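Local coordinates for transcriptional regulator, LacI family protein (Rhodococcus jostii, PDB 3K9C) that probably binds cis-regulatory DNA as a LacI-family transcription factor, with a periplasmic-binding-protein-like core of the kind that senses small effector molecules in this family, at residues B[110-115]-B[142-147]; B[120-126]-B[275-279]; B[127-133]-B[159-165]; B[231-237]-B[268-274]. Residue numbers count along the deposited sequence, not the author numbering.

Contact 1: residues B[110-115]-B[142-147]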
loop_
_atom_site.group_PDB
_atom_site.type_symbol
_atom_site.label_atom_id
_atom_site.label_comp_id
_atom_site.label_asym_id
_atom_site.label_seq_id
_atom_site.Cartn_x
_atom_site.Cartn_y
_atom_site.Cartn_z
ATOM N N ASP B 110 19.143 -8.263 10.021
ATOM C CA ASP B 110 18.111 -9.294 9.904
ATOM C C ASP B 110 18.294 -10.491 10.826
ATOM O O ASP B 110 17.320 -10.986 11.393
ATOM C CB ASP B 110 17.992 -9.781 8.448
ATOM C CG ASP B 110 17.414 -8.714 7.518
ATOM O OD1 ASP B 110 16.431 -8.048 7.909
ATOM O OD2 ASP B 110 17.934 -8.549 6.391
ATOM N N VAL B 111 19.529 -10.974 10.958
ATOM C CA VAL B 111 19.798 -12.110 11.843
ATOM C C VAL B 111 19.396 -11.694 13.251
ATOM O O VAL B 111 18.636 -12.388 13.920
ATOM C CB VAL B 111 21.306 -12.500 11.838
ATOM C CG1 VAL B 111 21.594 -13.531 12.924
ATOM C CG2 VAL B 111 21.690 -13.061 10.481
ATOM N N ALA B 112 19.897 -10.541 13.686
ATOM C CA ALA B 112 19.586 -10.026 15.018
ATOM C C ALA B 112 18.088 -9.809 15.193
ATOM O O ALA B 112 17.529 -10.109 16.245
ATOM C CB ALA B 112 20.329 -8.708 15.260
ATOM N N GLY B 113 17.440 -9.288 14.155
ATOM C CA GLY B 113 16.012 -9.026 14.236
ATOM C C GLY B 113 15.160 -10.248 14.501
ATOM O O GLY B 113 14.313 -10.256 15.407
ATOM N N ILE B 114 15.378 -11.298 13.718
ATOM C CA ILE B 114 14.589 -12.502 13.888
ATOM C C ILE B 114 14.949 -13.181 15.205
ATOM O O ILE B 114 14.096 -13.806 15.836
ATOM C CB ILE B 114 14.743 -13.451 12.657
ATOM C CG1 ILE B 114 13.653 -14.520 12.692
ATOM C CG2 ILE B 114 16.119 -14.080 12.630
ATOM C CD1 ILE B 114 13.131 -14.891 11.322
ATOM N N THR B 115 16.200 -13.034 15.645
ATOM C CA THR B 115 16.603 -13.624 16.921
ATOM C C THR B 115 15.760 -12.993 18.036
ATOM O O THR B 115 15.362 -13.675 18.982
ATOM C CB THR B 115 18.113 -13.397 17.216
ATOM O OG1 THR B 115 18.895 -13.929 16.146
ATOM C CG2 THR B 115 18.524 -14.097 18.496
ATOM N N ASP B 142 18.907 -14.348 5.189
ATOM C CA ASP B 142 19.358 -13.981 6.537
ATOM C C ASP B 142 18.335 -14.272 7.633
ATOM O O ASP B 142 18.680 -14.815 8.679
ATOM C CB ASP B 142 19.749 -12.498 6.594
ATOM C CG ASP B 142 21.148 -12.241 6.060
ATOM O OD1 ASP B 142 21.733 -13.165 5.459
ATOM O OD2 ASP B 142 21.663 -11.114 6.238
ATOM N N ARG B 143 17.076 -13.910 7.410
ATOM C CA ARG B 143 16.082 -14.173 8.439
ATOM C C ARG B 143 15.847 -15.665 8.592
ATOM O O ARG B 143 15.519 -16.130 9.679
ATOM C CB ARG B 143 14.769 -13.443 8.145
ATOM C CG ARG B 143 14.869 -11.962 8.396
ATOM C CD ARG B 143 13.622 -11.213 7.971
ATOM N NE ARG B 143 13.924 -9.794 7.822
ATOM C CZ ARG B 143 13.129 -8.913 7.231
ATOM N NH1 ARG B 143 11.962 -9.293 6.726
ATOM N NH2 ARG B 143 13.517 -7.650 7.135
ATOM N N ARG B 144 16.017 -16.414 7.511
ATOM C CA ARG B 144 15.837 -17.863 7.590
ATOM C C ARG B 144 16.991 -18.470 8.403
ATOM O O ARG B 144 16.767 -19.257 9.315
ATOM C CB ARG B 144 15.791 -18.483 6.190
ATOM C CG ARG B 144 15.550 -19.987 6.195
ATOM C CD ARG B 144 15.683 -20.581 4.801
ATOM N NE ARG B 144 15.881 -22.027 4.871
ATOM C CZ ARG B 144 14.919 -22.933 4.726
ATOM N NH1 ARG B 144 13.667 -22.552 4.486
ATOM N NH2 ARG B 144 15.207 -24.228 4.845
ATOM N N ALA B 145 18.224 -18.086 8.083
ATOM C CA ALA B 145 19.384 -18.597 8.811
ATOM C C ALA B 145 19.330 -18.110 10.257
ATOM O O ALA B 145 19.587 -18.861 11.191
ATOM C CB ALA B 145 20.664 -18.125 8.151
ATOM N N GLY B 146 18.990 -16.842 10.438
ATOM C CA GLY B 146 18.895 -16.323 11.783
ATOM C C GLY B 146 17.854 -17.074 12.590
ATOM O O GLY B 146 18.064 -17.340 13.774
ATOM N N PHE B 147 16.728 -17.414 11.962
ATOM C CA PHE B 147 15.657 -18.139 12.657
ATOM C C PHE B 147 16.107 -19.526 13.122
ATOM O O PHE B 147 15.860 -19.926 14.262
ATOM C CB PHE B 147 14.428 -18.312 11.747
ATOM C CG PHE B 147 13.342 -19.151 12.355
ATOM C CD1 PHE B 147 12.537 -18.642 13.370
ATOM C CD2 PHE B 147 13.165 -20.475 11.964
ATOM C CE1 PHE B 147 11.572 -19.444 13.994
ATOM C CE2 PHE B 147 12.206 -21.284 12.580
ATOM C CZ PHE B 147 11.411 -20.769 13.596
HETATM O O HOH W 1 20.403 -9.442 4.808
HETATM O O HOH W 2 21.796 -9.651 8.892
HETATM O O HOH W 3 20.255 -16.201 15.513
#

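Contact 2: residues B[120-126]-B[275-279]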
loop_
_atom_site.group_PDB
_atom_site.type_symbol
_atom_site.label_atom_id
_atom_site.label_comp_id
_atom_site.label_asym_id
_atom_site.label_seq_id
_atom_site.Cartn_x
_atom_site.Cartn_y
_atom_site.Cartn_z
ATOM N N HIS B 120 11.790 -13.599 22.122
ATOM C CA HIS B 120 10.517 -13.158 22.680
ATOM C C HIS B 120 9.542 -14.323 22.819
ATOM O O HIS B 120 8.895 -14.480 23.856
ATOM C CB HIS B 120 9.909 -12.064 21.789
ATOM C CG HIS B 120 8.495 -11.714 22.133
ATOM N ND1 HIS B 120 8.135 -11.188 23.353
ATOM C CD2 HIS B 120 7.354 -11.821 21.415
ATOM C CE1 HIS B 120 6.829 -10.987 23.373
ATOM N NE2 HIS B 120 6.331 -11.364 22.209
ATOM N N LEU B 121 9.435 -15.139 21.771
ATOM C CA LEU B 121 8.522 -16.282 21.781
ATOM C C LEU B 121 8.938 -17.411 22.729
ATOM O O LEU B 121 8.097 -17.994 23.408
ATOM C CB LEU B 121 8.348 -16.835 20.363
ATOM C CG LEU B 121 7.584 -15.912 19.406
ATOM C CD1 LEU B 121 7.727 -16.431 17.978
ATOM C CD2 LEU B 121 6.113 -15.820 19.830
ATOM N N THR B 122 10.222 -17.735 22.779
ATOM C CA THR B 122 10.646 -18.796 23.678
ATOM C C THR B 122 10.456 -18.292 25.119
ATOM O O THR B 122 10.005 -19.043 25.991
ATOM C CB THR B 122 12.117 -19.226 23.386
ATOM O OG1 THR B 122 12.983 -18.088 23.454
ATOM C CG2 THR B 122 12.224 -19.840 21.970
ATOM N N GLU B 123 10.743 -17.010 25.358
ATOM C CA GLU B 123 10.569 -16.439 26.694
ATOM C C GLU B 123 9.116 -16.549 27.142
ATOM O O GLU B 123 8.840 -16.610 28.340
ATOM C CB GLU B 123 10.998 -14.967 26.733
ATOM C CG GLU B 123 10.977 -14.361 28.141
ATOM C CD GLU B 123 11.283 -12.864 28.163
ATOM O OE1 GLU B 123 12.404 -12.470 27.769
ATOM O OE2 GLU B 123 10.399 -12.082 28.573
ATOM N N LEU B 124 8.185 -16.563 26.185
ATOM C CA LEU B 124 6.759 -16.692 26.501
ATOM C C LEU B 124 6.374 -18.170 26.587
ATOM O O LEU B 124 5.197 -18.516 26.727
ATOM C CB LEU B 124 5.889 -15.978 25.449
ATOM C CG LEU B 124 5.666 -14.466 25.621
ATOM C CD1 LEU B 124 5.065 -13.866 24.343
ATOM C CD2 LEU B 124 4.741 -14.219 26.815
ATOM N N GLY B 125 7.378 -19.039 26.482
ATOM C CA GLY B 125 7.139 -20.469 26.596
ATOM C C GLY B 125 6.959 -21.301 25.341
ATOM O O GLY B 125 6.803 -22.516 25.436
ATOM N N HIS B 126 6.968 -20.666 24.172
ATOM C CA HIS B 126 6.782 -21.381 22.911
ATOM C C HIS B 126 7.983 -22.252 22.544
ATOM O O HIS B 126 9.133 -21.858 22.746
ATOM C CB HIS B 126 6.502 -20.372 21.783
ATOM C CG HIS B 126 5.209 -19.631 21.940
ATOM N ND1 HIS B 126 3.986 -20.191 21.632
ATOM C CD2 HIS B 126 4.946 -18.385 22.398
ATOM C CE1 HIS B 126 3.028 -19.319 21.890
ATOM N NE2 HIS B 126 3.580 -18.215 22.357
ATOM N N THR B 275 0.975 -11.656 20.251
ATOM C CA THR B 275 1.839 -12.647 20.891
ATOM C C THR B 275 1.454 -12.771 22.359
ATOM O O THR B 275 0.941 -11.826 22.949
ATOM C CB THR B 275 3.334 -12.264 20.793
ATOM O OG1 THR B 275 3.525 -10.939 21.299
ATOM C CG2 THR B 275 3.808 -12.334 19.353
ATOM N N GLY B 276 1.684 -13.945 22.938
ATOM C CA GLY B 276 1.350 -14.167 24.333
ATOM C C GLY B 276 1.782 -15.542 24.798
ATOM O O GLY B 276 2.335 -16.310 24.014
ATOM N N PRO B 277 1.540 -15.890 26.069
ATOM C CA PRO B 277 1.935 -17.207 26.576
ATOM C C PRO B 277 1.423 -18.348 25.695
ATOM O O PRO B 277 0.356 -18.246 25.085
ATOM C CB PRO B 277 1.324 -17.235 27.977
ATOM C CG PRO B 277 1.346 -15.781 28.383
ATOM C CD PRO B 277 0.874 -15.094 27.118
ATOM N N VAL B 278 2.192 -19.429 25.633
ATOM C CA VAL B 278 1.818 -20.600 24.842
ATOM C C VAL B 278 0.564 -21.220 25.420
ATOM O O VAL B 278 0.390 -21.245 26.635
ATOM C CB VAL B 278 2.912 -21.671 24.880
ATOM C CG1 VAL B 278 2.651 -22.749 23.832
ATOM C CG2 VAL B 278 4.224 -21.033 24.654
ATOM N N ALA B 279 -0.304 -21.726 24.552
ATOM C CA ALA B 279 -1.536 -22.353 25.006
ATOM C C ALA B 279 -1.192 -23.542 25.910
ATOM O O ALA B 279 -0.025 -23.991 25.864
ATOM C CB ALA B 279 -2.359 -22.819 23.805
#

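Contact 3: residues B[127-133]-B[159-165]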
loop_
_atom_site.group_PDB
_atom_site.type_symbol
_atom_site.label_atom_id
_atom_site.label_comp_id
_atom_site.label_asym_id
_atom_site.label_seq_id
_atom_site.Cartn_x
_atom_site.Cartn_y
_atom_site.Cartn_z
ATOM N N ARG B 127 7.712 -23.436 22.002
ATOM C CA ARG B 127 8.773 -24.352 21.593
ATOM C C ARG B 127 8.582 -24.831 20.151
ATOM O O ARG B 127 9.560 -25.008 19.417
ATOM C CB ARG B 127 8.839 -25.542 22.559
ATOM C CG ARG B 127 9.133 -25.122 23.996
ATOM C CD ARG B 127 9.284 -26.315 24.919
ATOM N NE ARG B 127 10.444 -27.129 24.570
ATOM C CZ ARG B 127 10.914 -28.116 25.321
ATOM N NH1 ARG B 127 10.322 -28.414 26.471
ATOM N NH2 ARG B 127 11.975 -28.807 24.925
ATOM N N ASN B 128 7.334 -25.059 19.744
ATOM C CA ASN B 128 7.059 -25.470 18.368
ATOM C C ASN B 128 6.839 -24.161 17.637
ATOM O O ASN B 128 5.718 -23.661 17.566
ATOM C CB ASN B 128 5.792 -26.314 18.272
ATOM C CG ASN B 128 5.935 -27.648 18.960
ATOM O OD1 ASN B 128 5.376 -27.868 20.032
ATOM N ND2 ASN B 128 6.702 -28.546 18.351
ATOM N N ILE B 129 7.919 -23.605 17.110
ATOM C CA ILE B 129 7.850 -22.334 16.424
ATOM C C ILE B 129 8.168 -22.456 14.950
ATOM O O ILE B 129 9.130 -23.128 14.557
ATOM C CB ILE B 129 8.802 -21.338 17.088
ATOM C CG1 ILE B 129 8.471 -21.257 18.586
ATOM C CG2 ILE B 129 8.688 -19.969 16.420
ATOM C CD1 ILE B 129 9.513 -20.547 19.424
ATOM N N ALA B 130 7.351 -21.792 14.137
ATOM C CA ALA B 130 7.521 -21.832 12.701
ATOM C C ALA B 130 7.881 -20.488 12.093
ATOM O O ALA B 130 7.565 -19.419 12.631
ATOM C CB ALA B 130 6.255 -22.365 12.049
ATOM N N HIS B 131 8.562 -20.553 10.958
ATOM C CA HIS B 131 8.943 -19.360 10.236
ATOM C C HIS B 131 8.489 -19.520 8.795
ATOM O O HIS B 131 8.705 -20.571 8.180
ATOM C CB HIS B 131 10.468 -19.155 10.297
ATOM C CG HIS B 131 10.964 -18.037 9.432
ATOM N ND1 HIS B 131 10.517 -16.738 9.563
ATOM C CD2 HIS B 131 11.852 -18.029 8.413
ATOM C CE1 HIS B 131 11.110 -15.979 8.660
ATOM N NE2 HIS B 131 11.928 -16.738 7.950
ATOM N N ILE B 132 7.803 -18.503 8.281
ATOM C CA ILE B 132 7.375 -18.497 6.885
ATOM C C ILE B 132 8.400 -17.519 6.297
ATOM O O ILE B 132 8.349 -16.313 6.571
ATOM C CB ILE B 132 5.912 -17.974 6.739
ATOM C CG1 ILE B 132 4.956 -18.907 7.487
ATOM C CG2 ILE B 132 5.508 -17.915 5.257
ATOM C CD1 ILE B 132 3.490 -18.465 7.479
ATOM N N ASP B 133 9.362 -18.047 5.539
ATOM C CA ASP B 133 10.430 -17.211 4.985
ATOM C C ASP B 133 10.072 -16.384 3.762
ATOM O O ASP B 133 9.005 -16.547 3.171
ATOM C CB ASP B 133 11.690 -18.050 4.692
ATOM C CG ASP B 133 11.532 -18.976 3.496
ATOM O OD1 ASP B 133 10.799 -18.635 2.541
ATOM O OD2 ASP B 133 12.175 -20.048 3.506
ATOM N N SER B 159 11.980 -28.875 16.855
ATOM C CA SER B 159 10.600 -28.397 16.826
ATOM C C SER B 159 10.514 -27.086 16.047
ATOM O O SER B 159 9.559 -26.310 16.204
ATOM C CB SER B 159 10.056 -28.227 18.247
ATOM O OG SER B 159 10.915 -27.448 19.052
ATOM N N ALA B 160 11.519 -26.850 15.202
ATOM C CA ALA B 160 11.574 -25.653 14.380
ATOM C C ALA B 160 11.133 -26.001 12.963
ATOM O O ALA B 160 11.607 -26.978 12.375
ATOM C CB ALA B 160 13.001 -25.081 14.370
ATOM N N THR B 161 10.221 -25.208 12.415
ATOM C CA THR B 161 9.721 -25.446 11.068
ATOM C C THR B 161 9.865 -24.207 10.186
ATOM O O THR B 161 9.534 -23.100 10.603
ATOM C CB THR B 161 8.235 -25.833 11.103
ATOM O OG1 THR B 161 8.039 -26.881 12.058
ATOM C CG2 THR B 161 7.768 -26.311 9.733
ATOM N N VAL B 162 10.373 -24.394 8.972
ATOM C CA VAL B 162 10.512 -23.289 8.034
ATOM C C VAL B 162 9.801 -23.643 6.738
ATOM O O VAL B 162 10.113 -24.649 6.109
ATOM C CB VAL B 162 11.976 -22.981 7.664
ATOM C CG1 VAL B 162 12.002 -21.781 6.709
ATOM C CG2 VAL B 162 12.800 -22.677 8.906
ATOM N N VAL B 163 8.834 -22.826 6.343
ATOM C CA VAL B 163 8.125 -23.079 5.095
ATOM C C VAL B 163 8.392 -21.910 4.163
ATOM O O VAL B 163 8.505 -20.760 4.604
ATOM C CB VAL B 163 6.607 -23.250 5.322
ATOM C CG1 VAL B 163 6.361 -24.433 6.267
ATOM C CG2 VAL B 163 6.007 -21.975 5.895
ATOM N N THR B 164 8.528 -22.208 2.878
ATOM C CA THR B 164 8.794 -21.180 1.889
ATOM C C THR B 164 7.572 -20.273 1.763
ATOM O O THR B 164 6.449 -20.745 1.595
ATOM C CB THR B 164 9.132 -21.819 0.540
ATOM O OG1 THR B 164 10.264 -22.682 0.711
ATOM C CG2 THR B 164 9.473 -20.748 -0.494
ATOM N N GLY B 165 7.795 -18.970 1.877
ATOM C CA GLY B 165 6.696 -18.032 1.796
ATOM C C GLY B 165 6.907 -16.983 0.731
ATOM O O GLY B 165 7.164 -17.303 -0.428
HETATM O O HOH W 4 7.783 -25.893 14.319
HETATM O O HOH W 5 12.961 -20.573 0.732
#

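Contact 4: residues B[231-237]-B[268-274]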
loop_
_atom_site.group_PDB
_atom_site.type_symbol
_atom_site.label_atom_id
_atom_site.label_comp_id
_atom_site.label_asym_id
_atom_site.label_seq_id
_atom_site.Cartn_x
_atom_site.Cartn_y
_atom_site.Cartn_z
ATOM N N VAL B 231 -5.603 -4.501 14.315
ATOM C CA VAL B 231 -4.652 -5.547 13.963
ATOM C C VAL B 231 -3.694 -5.749 15.137
ATOM O O VAL B 231 -3.533 -6.870 15.623
ATOM C CB VAL B 231 -3.860 -5.185 12.687
ATOM C CG1 VAL B 231 -2.854 -6.274 12.370
ATOM C CG2 VAL B 231 -4.820 -5.009 11.520
ATOM N N GLN B 232 -3.091 -4.651 15.599
ATOM C CA GLN B 232 -2.155 -4.652 16.731
ATOM C C GLN B 232 -1.146 -5.802 16.659
ATOM O O GLN B 232 -1.052 -6.632 17.561
ATOM C CB GLN B 232 -2.925 -4.703 18.058
ATOM C CG GLN B 232 -4.431 -4.937 17.918
ATOM C CD GLN B 232 -5.132 -5.101 19.260
ATOM O OE1 GLN B 232 -5.095 -4.207 20.116
ATOM N NE2 GLN B 232 -5.774 -6.248 19.450
HETATM N N MSE B 233 -0.365 -5.803 15.586
HETATM C CA MSE B 233 0.627 -6.834 15.325
HETATM C C MSE B 233 1.996 -6.653 15.987
HETATM O O MSE B 233 2.638 -5.606 15.854
HETATM C CB MSE B 233 0.805 -6.938 13.813
HETATM C CG MSE B 233 1.596 -8.116 13.317
HETATM SE SE MSE B 233 1.936 -7.738 11.460
HETATM C CE MSE B 233 0.189 -8.223 10.788
ATOM N N THR B 234 2.423 -7.680 16.718
ATOM C CA THR B 234 3.737 -7.679 17.352
ATOM C C THR B 234 4.663 -7.815 16.149
ATOM O O THR B 234 4.430 -8.662 15.275
ATOM C CB THR B 234 3.910 -8.893 18.298
ATOM O OG1 THR B 234 3.042 -8.740 19.423
ATOM C CG2 THR B 234 5.350 -9.015 18.779
ATOM N N THR B 235 5.703 -6.992 16.097
ATOM C CA THR B 235 6.601 -6.998 14.951
ATOM C C THR B 235 8.004 -6.522 15.312
ATOM O O THR B 235 8.263 -6.128 16.445
ATOM C CB THR B 235 6.034 -6.074 13.844
ATOM O OG1 THR B 235 6.780 -6.234 12.639
ATOM C CG2 THR B 235 6.110 -4.619 14.282
ATOM N N ILE B 236 8.897 -6.558 14.332
ATOM C CA ILE B 236 10.272 -6.125 14.516
ATOM C C ILE B 236 10.527 -4.870 13.697
ATOM O O ILE B 236 10.409 -4.887 12.466
ATOM C CB ILE B 236 11.254 -7.221 14.071
ATOM C CG1 ILE B 236 11.120 -8.423 15.003
ATOM C CG2 ILE B 236 12.670 -6.689 14.078
ATOM C CD1 ILE B 236 11.789 -9.635 14.482
ATOM N N SER B 237 10.869 -3.780 14.378
ATOM C CA SER B 237 11.130 -2.522 13.692
ATOM C C SER B 237 12.532 -2.430 13.134
ATOM O O SER B 237 13.486 -2.930 13.727
ATOM C CB SER B 237 10.904 -1.334 14.627
ATOM O OG SER B 237 11.423 -0.144 14.052
ATOM N N HIS B 268 14.598 -3.457 16.629
ATOM C CA HIS B 268 14.057 -3.643 17.969
ATOM C C HIS B 268 12.674 -4.252 17.931
ATOM O O HIS B 268 11.968 -4.163 16.925
ATOM C CB HIS B 268 14.069 -2.334 18.785
ATOM C CG HIS B 268 13.602 -1.126 18.040
ATOM N ND1 HIS B 268 12.275 -0.753 17.971
ATOM C CD2 HIS B 268 14.292 -0.178 17.362
ATOM C CE1 HIS B 268 12.168 0.372 17.288
ATOM N NE2 HIS B 268 13.379 0.742 16.907
ATOM N N LEU B 269 12.306 -4.901 19.027
ATOM C CA LEU B 269 11.014 -5.556 19.133
ATOM C C LEU B 269 9.926 -4.578 19.508
ATOM O O LEU B 269 10.110 -3.737 20.375
ATOM C CB LEU B 269 11.055 -6.673 20.182
ATOM C CG LEU B 269 9.693 -7.322 20.457
ATOM C CD1 LEU B 269 9.275 -8.134 19.252
ATOM C CD2 LEU B 269 9.773 -8.205 21.701
ATOM N N VAL B 270 8.791 -4.700 18.839
ATOM C CA VAL B 270 7.653 -3.856 19.111
ATOM C C VAL B 270 6.504 -4.796 19.430
ATOM O O VAL B 270 5.911 -5.399 18.530
ATOM C CB VAL B 270 7.294 -2.980 17.893
ATOM C CG1 VAL B 270 6.068 -2.115 18.214
ATOM C CG2 VAL B 270 8.476 -2.111 17.521
ATOM N N ARG B 271 6.213 -4.929 20.720
ATOM C CA ARG B 271 5.145 -5.805 21.194
ATOM C C ARG B 271 3.787 -5.149 21.166
ATOM O O ARG B 271 3.605 -4.025 21.636
ATOM C CB ARG B 271 5.403 -6.261 22.632
ATOM C CG ARG B 271 6.479 -7.293 22.803
ATOM C CD ARG B 271 6.808 -7.450 24.273
ATOM N NE ARG B 271 7.248 -6.174 24.835
ATOM C CZ ARG B 271 7.753 -6.021 26.054
ATOM N NH1 ARG B 271 7.884 -7.073 26.856
ATOM N NH2 ARG B 271 8.133 -4.816 26.464
ATOM N N ARG B 272 2.826 -5.871 20.619
ATOM C CA ARG B 272 1.465 -5.390 20.564
ATOM C C ARG B 272 0.593 -6.521 21.087
ATOM O O ARG B 272 0.916 -7.092 22.133
ATOM C CB ARG B 272 1.097 -4.960 19.140
ATOM C CG ARG B 272 1.925 -3.759 18.659
ATOM C CD ARG B 272 1.191 -2.922 17.610
ATOM N NE ARG B 272 1.925 -1.703 17.265
ATOM C CZ ARG B 272 2.940 -1.651 16.404
ATOM N NH1 ARG B 272 3.350 -2.751 15.778
ATOM N NH2 ARG B 272 3.562 -0.500 16.175
ATOM N N ALA B 273 -0.463 -6.892 20.376
ATOM C CA ALA B 273 -1.350 -7.934 20.886
ATOM C C ALA B 273 -1.421 -9.278 20.160
ATOM O O ALA B 273 -2.327 -10.075 20.433
ATOM C CB ALA B 273 -2.757 -7.354 21.014
ATOM N N THR B 274 -0.490 -9.553 19.250
ATOM C CA THR B 274 -0.529 -10.822 18.525
ATOM C C THR B 274 0.383 -11.909 19.086
ATOM O O THR B 274 0.552 -12.960 18.469
ATOM C CB THR B 274 -0.203 -10.628 17.024
ATOM O OG1 THR B 274 1.077 -9.996 16.886
ATOM C CG2 THR B 274 -1.281 -9.770 16.361
#

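Contact 1: residues B[110-115]-B[142-147]
Two helices of the C-terminal subdomain pack here, near their N-terminal ends: 110-115 opens helix 110-123, and 142-147 belongs to helix 140-153. Their short axes approach to 7.8 Å at a crossing angle of -49°, close for helices, and Gly-146 explains it. Its CA lies 4.3 Å from Val-111 CA, and a CB there would clash with Val-111 CA and with Ile-114 CG2. Ile-114, with the largest buried area, fits a branched apolar side chain against the neighbouring helix: its CG2 is 3.5 Å from Phe-147 N, and its CD1 is 3.7 Å from Phe-147 CB. In the alternating alpha/beta architecture of the periplasmic-binding-protein fold, both helices cover the same face of the parallel sheet, with Ile-114 and Phe-147 reaching His-131 on strand 129-133. At the other end the contact turns polar. Asp-110 OD1 accepts bonds from Arg-143 NH2 at 3.0 Å and NE at 3.1 Å, a salt bridge; Arg-143 also makes a cation-pi contact with Tyr-220 and hydrogen-bonds a glycerol, probably from the crystallisation liquor, which may mark a pocket. Asp-142 brings a second carboxylate near Asp-110, and a water lies between Asp-142 OD2 (2.5 Å) and Asp-110 OD2 (3.1 Å).

Contact 2: residues B[120-126]-B[275-279]
Val-278 and Leu-124 bury the most surface where the C-terminal tail, 275-279, passes the end of helix 110-123. The backbone N of Val-278 makes a weak 3.3 Å hydrogen bond to Leu-124 O, and its compact branched side chain lies over one face of the His-126 ring in a CH-pi contact. Leu-124 O also receives a CA-H...O contact from Pro-277 CA at 3.5 Å. Leu-124 points its flexible apolar chain at the tail: CD1 lies 3.7 Å from Gly-276 N, and CD2 meets Pro-277 CD at 4.0 Å. The carbonyl of Leu-124 can face the tail because the helix stops here in a Schellman motif. Gly-125 is its C-prime residue, with a positive phi that glycine adopts readily; His-126 N bonds to Leu-121 O and Gly-125 N to Thr-122 O. His-126 and Thr-275 follow in buried area. The imidazole suits its place because it has a nitrogen on each side: NE2 donates to Gly-276 O at 2.8 Å, and ND1 bonds to Thr-187 OG1. One turn back on the helix, His-120 NE2 and Thr-275 OG1 share a 3.0 Å hydrogen bond, and the Thr-275 hydroxyl also bonds to Thr-234, in the segment leading into strand 235-237.

Contact 3: residues B[127-133]-B[159-165]
Backbone hydrogen bonds dominate this pairing of parallel strands 129-133 and 160-164. His-131 bonds both ways, its N to Thr-161 O at 2.7 Å and its O from Val-163 N at 2.9 Å. Thr-161 N to Ile-129 O (3.2 Å) and Asp-133 N to Val-163 O (3.0 Å) continue the ladder. The strands belong to a beta-alpha-beta unit whose connecting helix is 140-153, and 160-164 is the outermost strand of the sheet within this chain. Packing occupies both faces: beta-branched Ile-132 and Val-163, well suited to strands, meet through CG1 and CG2 at 3.6 Å against helix 169-181; on the other, Val-162 lies against helix 140-153 and the His-131 ring meets Phe-147, its ND1 bonding to Val-190 O on the next strand. Side-chain hydrogen bonds fasten the ends. Small, polar Ser-159 donates from OG to Arg-127 O at 2.8 Å; Asp-133 OD1 accepts from Gly-165 N at 3.1 Å and from Ala-135 N, while its OD2 makes a salt bridge with Arg-144. Glycine suits position 165, since a CB would strike Ile-132 CG2 and Asp-133 O.

Contact 4: residues B[231-237]-B[268-274]
Gln-232 begins the polar pairing, its backbone O accepting a bond from Ala-273 N at 2.9 Å. At Met-233, modelled as selenomethionine, CB points away from 268-274 and the long apolar chain packs on helix 194-206, while its backbone O takes a 2.9 Å bond from Arg-272 NH1. The reach of the arginine also allows a salt bridge to Asp-222. Thr-234 bonds through both backbone and hydroxyl: its N donates to Thr-274 OG1 at 2.7 Å, and its OG1 accepts from Arg-272 N at 3.1 Å and bonds to Thr-275. Here side-chain hydroxyls take the place of backbone partners. The regular ladder starts at Thr-235, whose N and O bond to Val-270 O (2.9 Å) and Val-270 N (2.8 Å); its hydroxyl turns to Asp-194. Ile-236 forms a non-hydrogen-bonded pair with Leu-269 and packs its apolar side chain on Ala-117 of helix 110-123. Ser-237 closes the ladder with His-268, N to O at 2.8 Å and O from N at 3.2 Å, its small CB lying over one face of the imidazole. Strand 235-237 is thus the antiparallel edge, within this chain, of an otherwise parallel sheet, consistent with the strands that connect the two lobes in periplasmic-binding-protein folds.

All four contacts lie in the C-terminal half of the bilobed fold. Helix 110-123 is the common element: its start serves contact 1, its end contact 2, with centres about 18 Å apart, and the chain then runs directly into strand 129-133 of contact 3. In sequence, contact 1 crosses contacts 2 and 3 and closes before contact 4 opens. Contacts 1 and 3, about 12 Å apart between centres, touch through Arg-144 with Asp-133 and Phe-147 packing, tying helix 140-153 to the four-stranded parallel sheet. Contact 4 belongs to the mixed sheet, yet its Ile-236 touches Gly-113. Contact 2 spans contacts 3 and 4, so the last modelled residues close the lobe on helix 110-123; a probable Thr-275 to Thr-234 hydrogen bond links it to contact 4.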